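Local coordinates for putative branched-chain amino acid ABC transporter (Rhodospirillum rubrum ATCC 11170, PDB 3HUT), which probably binds a branched-chain amino acid or related ligand as the extracytoplasmic receptor of an ABC uptake transporter, at residues E95-Q99 against R302-R306. Residues are numbered along the deposited sequence; the frame is centred on the assembly and turned at random.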
loop_
_atom_site.group_PDB
_atom_site.type_symbol
_atom_site.label_atom_id
_atom_site.label_comp_id
_atom_site.label_asym_id
_atom_site.label_seq_id
_atom_site.Cartn_x
_atom_site.Cartn_y
_atom_site.Cartn_z
ATOM N N GLU A 95 4.861 -17.791 -19.100
ATOM C CA GLU A 95 5.607 -18.984 -18.702
ATOM C C GLU A 95 5.006 -19.785 -17.547
ATOM O O GLU A 95 5.415 -20.922 -17.300
ATOM C CB GLU A 95 7.052 -18.606 -18.353
ATOM C CG GLU A 95 7.859 -18.041 -19.516
ATOM C CD GLU A 95 7.926 -18.991 -20.696
ATOM O OE1 GLU A 95 7.998 -20.217 -20.464
ATOM O OE2 GLU A 95 7.916 -18.513 -21.853
ATOM N N GLY A 96 4.047 -19.203 -16.835
ATOM C CA GLY A 96 3.432 -19.917 -15.727
ATOM C C GLY A 96 4.202 -19.840 -14.422
ATOM O O GLY A 96 4.394 -20.840 -13.728
HETATM N N MSE A 97 4.659 -18.640 -14.093
HETATM C CA MSE A 97 5.403 -18.400 -12.861
HETATM C C MSE A 97 4.591 -17.436 -12.008
HETATM O O MSE A 97 4.262 -16.346 -12.460
HETATM C CB MSE A 97 6.758 -17.760 -13.179
HETATM C CG MSE A 97 7.565 -17.341 -11.956
HETATM SE SE MSE A 97 8.345 -18.827 -10.996
HETATM C CE MSE A 97 9.954 -19.064 -12.067
ATOM N N PRO A 98 4.244 -17.828 -10.771
ATOM C CA PRO A 98 3.470 -16.924 -9.916
ATOM C C PRO A 98 4.354 -15.758 -9.463
ATOM O O PRO A 98 5.494 -15.964 -9.043
ATOM C CB PRO A 98 3.038 -17.828 -8.764
ATOM C CG PRO A 98 4.178 -18.786 -8.647
ATOM C CD PRO A 98 4.492 -19.113 -10.093
ATOM N N GLN A 99 3.830 -14.540 -9.556
ATOM C CA GLN A 99 4.586 -13.342 -9.181
ATOM C C GLN A 99 3.859 -12.519 -8.121
ATOM O O GLN A 99 2.670 -12.238 -8.253
ATOM C CB GLN A 99 4.833 -12.472 -10.430
ATOM C CG GLN A 99 5.325 -11.043 -10.136
ATOM C CD GLN A 99 5.408 -10.156 -11.378
ATOM O OE1 GLN A 99 4.700 -10.362 -12.359
ATOM N NE2 GLN A 99 6.261 -9.143 -11.320
ATOM N N ARG A 302 5.033 -24.479 -9.467
ATOM C CA ARG A 302 4.664 -23.123 -9.838
ATOM C C ARG A 302 3.147 -23.004 -9.919
ATOM O O ARG A 302 2.561 -22.017 -9.463
ATOM C CB ARG A 302 5.300 -22.766 -11.186
ATOM C CG ARG A 302 6.814 -22.652 -11.112
ATOM C CD ARG A 302 7.462 -22.384 -12.467
ATOM N NE ARG A 302 8.901 -22.205 -12.307
ATOM C CZ ARG A 302 9.780 -22.078 -13.299
ATOM N NH1 ARG A 302 9.388 -22.105 -14.566
ATOM N NH2 ARG A 302 11.070 -21.934 -13.016
ATOM N N GLU A 303 2.517 -24.032 -10.486
ATOM C CA GLU A 303 1.068 -24.069 -10.650
ATOM C C GLU A 303 0.330 -24.158 -9.315
ATOM O O GLU A 303 -0.645 -23.441 -9.091
ATOM C CB GLU A 303 0.662 -25.264 -11.523
ATOM C CG GLU A 303 1.471 -25.423 -12.804
ATOM C CD GLU A 303 2.918 -25.821 -12.544
ATOM O OE1 GLU A 303 3.145 -26.824 -11.838
ATOM O OE2 GLU A 303 3.831 -25.137 -13.046
ATOM N N SER A 304 0.781 -25.048 -8.436
ATOM C CA SER A 304 0.127 -25.203 -7.144
ATOM C C SER A 304 0.369 -23.974 -6.276
ATOM O O SER A 304 -0.479 -23.608 -5.459
ATOM C CB SER A 304 0.620 -26.465 -6.425
ATOM O OG SER A 304 1.926 -26.296 -5.904
ATOM N N LEU A 305 1.523 -23.335 -6.455
ATOM C CA LEU A 305 1.835 -22.140 -5.686
ATOM C C LEU A 305 0.950 -20.984 -6.146
ATOM O O LEU A 305 0.556 -20.142 -5.340
ATOM C CB LEU A 305 3.316 -21.766 -5.833
ATOM C CG LEU A 305 3.773 -20.501 -5.088
ATOM C CD1 LEU A 305 3.310 -20.538 -3.634
ATOM C CD2 LEU A 305 5.298 -20.394 -5.159
ATOM N N ARG A 306 0.628 -20.941 -7.436
ATOM C CA ARG A 306 -0.237 -19.874 -7.948
ATOM C C ARG A 306 -1.622 -20.002 -7.305
ATOM O O ARG A 306 -2.229 -19.001 -6.923
ATOM C CB ARG A 306 -0.374 -19.956 -9.471
ATOM C CG ARG A 306 -0.987 -18.695 -10.097
ATOM C CD ARG A 306 -2.006 -19.052 -11.165
ATOM N NE ARG A 306 -3.138 -19.789 -10.598
ATOM C CZ ARG A 306 -4.250 -19.229 -10.125
ATOM N NH1 ARG A 306 -4.405 -17.908 -10.150
ATOM N NH2 ARG A 306 -5.212 -19.994 -9.618
HETATM O O HOH W 1 6.864 -22.610 -15.882
HETATM O O HOH W 2 3.661 -23.271 -14.602
#
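Residues 95-99 link helix 82-95 to strand 99-101 in one lobe of a type I periplasmic binding protein fold, and the first turn of helix 302-310 packs against this alpha-to-beta connection. At Gly96 the chain leaves helical geometry with positive phi (83°), where a CB would be jammed against the carbonyl O of Glu95; Met97 and Pro98 then run extended. The CA atoms come closest between Pro98 and Arg306, 5.1 Å, and between Met97 and Arg302, 5.7 Å. Within the helix, Arg306 N donates to Arg302 O (3.0 Å), and no direct hydrogen bond joins the two segments.

Pro98 points toward the helix and lies over one turn of it: its CD is 3.5 Å from Arg302 O, its CG 4.0 Å from Leu305 CG, and its CB 3.9 Å from Arg306 CA. Leu305 continues this apolar packing onto helix 277-296 and Val74. The extended Arg302 side chain passes the Gly96 carbonyl, its CB 3.3 Å from Gly96 O. Selenomethionine Met97 lays its CE over one face of the guanidinium, 3.2 Å from Arg302 NH2, while Arg302 NE and NH2 donate to the carbonyl oxygens of Val73 and Val68, tying the helix start to strand 73-78 and the end of helix 57-69. Arg306 NH1 hydrogen-bonds to Pro114 O, and Glu303 OE1 to Thr301 OG1.

Water supplies further polar links. One molecule donates to Glu95 O (2.6 Å) and accepts from Arg302 NH1 (2.9 Å); a second donates to both Gly96 O (2.7 Å) and Glu303 OE2 (2.4 Å).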